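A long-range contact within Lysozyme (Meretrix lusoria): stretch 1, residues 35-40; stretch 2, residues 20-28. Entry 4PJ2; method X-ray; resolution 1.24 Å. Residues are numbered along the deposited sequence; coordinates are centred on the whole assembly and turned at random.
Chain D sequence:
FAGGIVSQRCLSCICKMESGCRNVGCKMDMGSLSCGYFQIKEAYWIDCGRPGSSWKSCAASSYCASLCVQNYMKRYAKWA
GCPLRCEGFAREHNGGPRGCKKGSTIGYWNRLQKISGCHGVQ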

ATOM      1  N   CYS D  35      -6.598   7.233  10.518  1.00 27.57           N
ATOM      2  CA  CYS D  35      -7.459   8.101  11.302  1.00 28.76           C
ATOM      3  C   CYS D  35      -8.924   7.682  11.366  1.00 28.01           C
ATOM      4  O   CYS D  35      -9.511   7.238  10.377  1.00 27.13           O
ATOM      5  CB  CYS D  35      -7.379   9.531  10.747  1.00 30.49           C
ATOM      6  SG  CYS D  35      -5.706  10.222  10.630  1.00 33.98           S
ATOM      7  N   GLY D  36      -9.518   7.850  12.543  1.00 27.69           N
ATOM      8  CA  GLY D  36     -10.963   7.941  12.649  1.00 26.78           C
ATOM      9  C   GLY D  36     -11.755   6.657  12.647  1.00 26.79           C
ATOM     10  O   GLY D  36     -11.212   5.558  12.797  1.00 26.16           O
ATOM     11  N   TYR D  37     -13.062   6.833  12.462  1.00 26.78           N
ATOM     12  CA  TYR D  37     -14.047   5.754  12.505  1.00 27.05           C
ATOM     13  C   TYR D  37     -13.681   4.547  11.659  1.00 25.47           C
ATOM     14  O   TYR D  37     -13.914   3.407  12.061  1.00 25.88           O
ATOM     15  CB  TYR D  37     -15.397   6.265  11.995  1.00 28.16           C
ATOM     16  CG  TYR D  37     -16.089   7.266  12.898  1.00 29.59           C
ATOM     17  CD1 TYR D  37     -15.887   8.632  12.740  1.00 29.70           C
ATOM     18  CD2 TYR D  37     -16.968   6.843  13.885  1.00 30.51           C
ATOM     19  CE1 TYR D  37     -16.532   9.549  13.562  1.00 30.83           C
ATOM     20  CE2 TYR D  37     -17.613   7.751  14.701  1.00 31.21           C
ATOM     21  CZ  TYR D  37     -17.389   9.098  14.532  1.00 31.46           C
ATOM     22  OH  TYR D  37     -18.034  10.001  15.339  1.00 33.71           O
ATOM     23  N   PHE D  38     -13.155   4.799  10.453  1.00 25.19           N
ATOM     24  CA  PHE D  38     -12.871   3.738   9.485  1.00 23.85           C
ATOM     25  C   PHE D  38     -11.373   3.503   9.309  1.00 23.40           C
ATOM     26  O   PHE D  38     -10.969   2.710   8.465  1.00 23.10           O
ATOM     27  CB  PHE D  38     -13.540   4.042   8.133  1.00 23.38           C
ATOM     28  CG  PHE D  38     -15.034   3.920   8.173  1.00 23.44           C
ATOM     29  CD1 PHE D  38     -15.827   5.005   8.516  1.00 24.65           C
ATOM     30  CD2 PHE D  38     -15.643   2.699   7.925  1.00 23.72           C
ATOM     31  CE1 PHE D  38     -17.212   4.879   8.561  1.00 25.41           C
ATOM     32  CE2 PHE D  38     -17.018   2.567   7.976  1.00 24.28           C
ATOM     33  CZ  PHE D  38     -17.802   3.655   8.304  1.00 24.87           C
ATOM     34  N   GLN D  39     -10.546   4.181  10.107  1.00 23.05           N
ATOM     35  CA  GLN D  39      -9.086   4.018  10.052  1.00 23.09           C
ATOM     36  C   GLN D  39      -8.568   4.207   8.613  1.00 23.07           C
ATOM     37  O   GLN D  39      -7.930   3.328   8.026  1.00 23.25           O
ATOM     38  CB  GLN D  39      -8.695   2.660  10.622  1.00 23.46           C
ATOM     39  CG  GLN D  39      -8.887   2.588  12.133  1.00 24.67           C
ATOM     40  CD  GLN D  39      -7.906   3.480  12.861  1.00 24.77           C
ATOM     41  OE1 GLN D  39      -6.726   3.147  12.979  1.00 24.55           O
ATOM     42  NE2 GLN D  39      -8.373   4.635  13.313  1.00 25.68           N
ATOM     43  N   ILE D  40      -8.840   5.396   8.096  1.00 22.54           N
ATOM     44  CA  ILE D  40      -8.490   5.790   6.732  1.00 22.39           C
ATOM     45  C   ILE D  40      -7.128   6.465   6.729  1.00 21.78           C
ATOM     46  O   ILE D  40      -6.855   7.330   7.570  1.00 23.46           O
ATOM     47  CB  ILE D  40      -9.566   6.769   6.187  1.00 23.74           C
ATOM     48  CG1 ILE D  40     -10.849   5.998   5.883  1.00 24.37           C
ATOM     49  CG2 ILE D  40      -9.078   7.507   4.937  1.00 24.83           C
ATOM     50  CD1 ILE D  40     -12.050   6.888   5.613  1.00 25.87           C
TER
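Stretch 2 20-28: GCRNVGCKM

Stretch 2 meets stretch 1 in an antiparallel bridge at Cys-35 and Cys-26, leaving a helix at Gly-20, where phi is positive, running through a loop and entering a strand at Cys-26; together the two segments bury 464 Å². Register is set by Cys-35 and Cys-26, an antiparallel non-hydrogen-bonded pair with CA atoms 4.0 Å apart. Their side chains lie on the same face of the sheet, both with chi1 in the m well, and close a disulfide across the pair (Cys-35 SG to Cys-26 SG 2.0 Å, chi3 107°). Next to this covalent link, the carbonyl of Gly-25 serves two neighbours: Gly-36 N donates a nearly straight hydrogen bond to Gly-25 O (2.9 Å, 164°), and Cys-35 CA makes a CA-H...O contact with the same Gly-25 O at 3.4 Å.

From Gly-36 to Gln-39 stretch 1 folds into a type I beta turn, closed by Gln-39 N to Gly-36 O at 3.1 Å. Tyr-37, within this turn, has the largest covered area, 96 Å². Its CA-to-CB bond points sideways, but the ring (chi1 -69°, chi2 91°) reaches stretch 2, with Arg-22 C and Asn-23 N over one face; Tyr-37 CE2 lies 3.5 Å from Asn-23 N. Tyr-37 CE1 approaches Asn-23 CB at 3.6 Å, while Tyr-37 CD2 is 4.4 Å from Cys-21 SG. On the backbone, Tyr-37 CA meets Arg-22 O in a CA-H...O contact of 3.5 Å.

The CA-to-CB bond of Gln-39 points sideways, and the end of its side chain comes nearer to stretch 2, with chi1 and chi2 both m. Its amide is held within the turn by a hydrogen bond from Gln-39 NE2 to Gly-36 O (3.0 Å, 172°), and Gln-39 NE2 also lies 3.3 Å from Val-24 CG2. That methyl also packs on the turn carbonyl, with Val-24 CG2 3.5 Å from Gly-36 O.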

ATOM      1  N   GLY D  20     -14.365   0.041  16.829  1.00 26.91           N
ATOM      2  CA  GLY D  20     -15.496  -0.098  17.737  1.00 27.98           C
ATOM      3  C   GLY D  20     -16.519   0.976  17.407  1.00 29.08           C
ATOM      4  O   GLY D  20     -17.368   1.329  18.228  1.00 30.67           O
ATOM      5  N   CYS D  21     -16.441   1.453  16.166  1.00 29.51           N
ATOM      6  CA  CYS D  21     -17.206   2.599  15.653  1.00 30.77           C
ATOM      7  C   CYS D  21     -17.183   3.833  16.545  1.00 32.34           C
ATOM      8  O   CYS D  21     -18.224   4.305  17.021  1.00 32.61           O
ATOM      9  CB  CYS D  21     -18.642   2.210  15.272  1.00 31.56           C
ATOM     10  SG  CYS D  21     -19.266   3.145  13.823  1.00 32.26           S
ATOM     11  N   ARG D  22     -15.983   4.367  16.739  1.00 32.96           N
ATOM     12  CA  ARG D  22     -15.784   5.601  17.497  1.00 34.26           C
ATOM     13  C   ARG D  22     -14.793   6.491  16.754  1.00 35.40           C
ATOM     14  O   ARG D  22     -13.954   5.992  15.994  1.00 34.72           O
ATOM     15  CB  ARG D  22     -15.243   5.303  18.905  1.00 34.66           C
ATOM     16  CG  ARG D  22     -16.207   4.564  19.811  1.00 35.64           C
ATOM     17  CD  ARG D  22     -15.605   4.335  21.198  1.00 36.92           C
ATOM     18  NE  ARG D  22     -15.288   5.584  21.896  1.00 38.56           N
ATOM     19  CZ  ARG D  22     -16.109   6.223  22.726  1.00 39.77           C
ATOM     20  NH1 ARG D  22     -17.323   5.748  22.977  1.00 40.53           N
ATOM     21  NH2 ARG D  22     -15.714   7.346  23.311  1.00 39.47           N
ATOM     22  N   ASN D  23     -14.884   7.804  16.958  1.00 36.86           N
ATOM     23  CA  ASN D  23     -13.873   8.710  16.412  1.00 38.34           C
ATOM     24  C   ASN D  23     -12.612   8.661  17.257  1.00 37.58           C
ATOM     25  O   ASN D  23     -12.457   9.421  18.216  1.00 37.88           O
ATOM     26  CB  ASN D  23     -14.361  10.150  16.351  1.00 39.98           C
ATOM     27  CG  ASN D  23     -13.301  11.092  15.807  1.00 41.56           C
ATOM     28  OD1 ASN D  23     -12.318  10.658  15.204  1.00 42.92           O
ATOM     29  ND2 ASN D  23     -13.500  12.385  16.008  1.00 42.51           N
ATOM     30  N   VAL D  24     -11.705   7.770  16.890  1.00 36.74           N
ATOM     31  CA  VAL D  24     -10.545   7.477  17.718  1.00 36.65           C
ATOM     32  C   VAL D  24      -9.338   8.379  17.451  1.00 37.51           C
ATOM     33  O   VAL D  24      -8.304   8.235  18.102  1.00 38.55           O
ATOM     34  CB  VAL D  24     -10.109   6.016  17.538  1.00 36.43           C
ATOM     35  CG1 VAL D  24     -11.164   5.065  18.098  1.00 36.94           C
ATOM     36  CG2 VAL D  24      -9.835   5.708  16.062  1.00 36.03           C
ATOM     37  N   GLY D  25      -9.462   9.321  16.523  1.00 37.21           N
ATOM     38  CA  GLY D  25      -8.340  10.177  16.175  1.00 36.73           C
ATOM     39  C   GLY D  25      -7.361   9.453  15.264  1.00 35.79           C
ATOM     40  O   GLY D  25      -7.707   8.423  14.673  1.00 35.25           O
ATOM     41  N   CYS D  26      -6.143   9.985  15.145  1.00 35.06           N
ATOM     42  CA  CYS D  26      -5.125   9.400  14.268  1.00 35.86           C
ATOM     43  C   CYS D  26      -4.075   8.629  15.064  1.00 36.78           C
ATOM     44  O   CYS D  26      -3.544   9.125  16.060  1.00 38.13           O
ATOM     45  CB  CYS D  26      -4.442  10.485  13.435  1.00 35.98           C
ATOM     46  SG  CYS D  26      -5.541  11.376  12.307  1.00 35.95           S
ATOM     47  N   LYS D  27      -3.783   7.415  14.608  1.00 36.66           N
ATOM     48  CA  LYS D  27      -2.831   6.534  15.278  1.00 37.70           C
ATOM     49  C   LYS D  27      -1.697   6.165  14.342  1.00 36.58           C
ATOM     50  O   LYS D  27      -1.903   5.937  13.147  1.00 34.64           O
ATOM     51  CB  LYS D  27      -3.534   5.269  15.762  1.00 39.76           C
ATOM     52  CG  LYS D  27      -4.612   5.543  16.801  1.00 41.56           C
ATOM     53  CD  LYS D  27      -5.607   4.409  16.870  1.00 42.90           C
ATOM     54  CE  LYS D  27      -6.880   4.852  17.565  1.00 43.68           C
ATOM     55  NZ  LYS D  27      -7.926   3.781  17.551  1.00 44.38           N
ATOM     56  N   MET D  28      -0.498   6.104  14.906  1.00 37.65           N
ATOM     57  CA  MET D  28       0.713   5.847  14.146  1.00 39.03           C
ATOM     58  C   MET D  28       1.098   4.383  14.202  1.00 39.14           C
ATOM     59  O   MET D  28       1.152   3.778  15.275  1.00 38.31           O
ATOM     60  CB  MET D  28       1.874   6.665  14.716  1.00 40.73           C
ATOM     61  CG  MET D  28       2.030   8.033  14.098  1.00 42.42           C
ATOM     62  SD  MET D  28       2.958   8.030  12.551  1.00 43.39           S
ATOM     63  CE  MET D  28       4.575   8.335  13.272  1.00 43.65           C
TER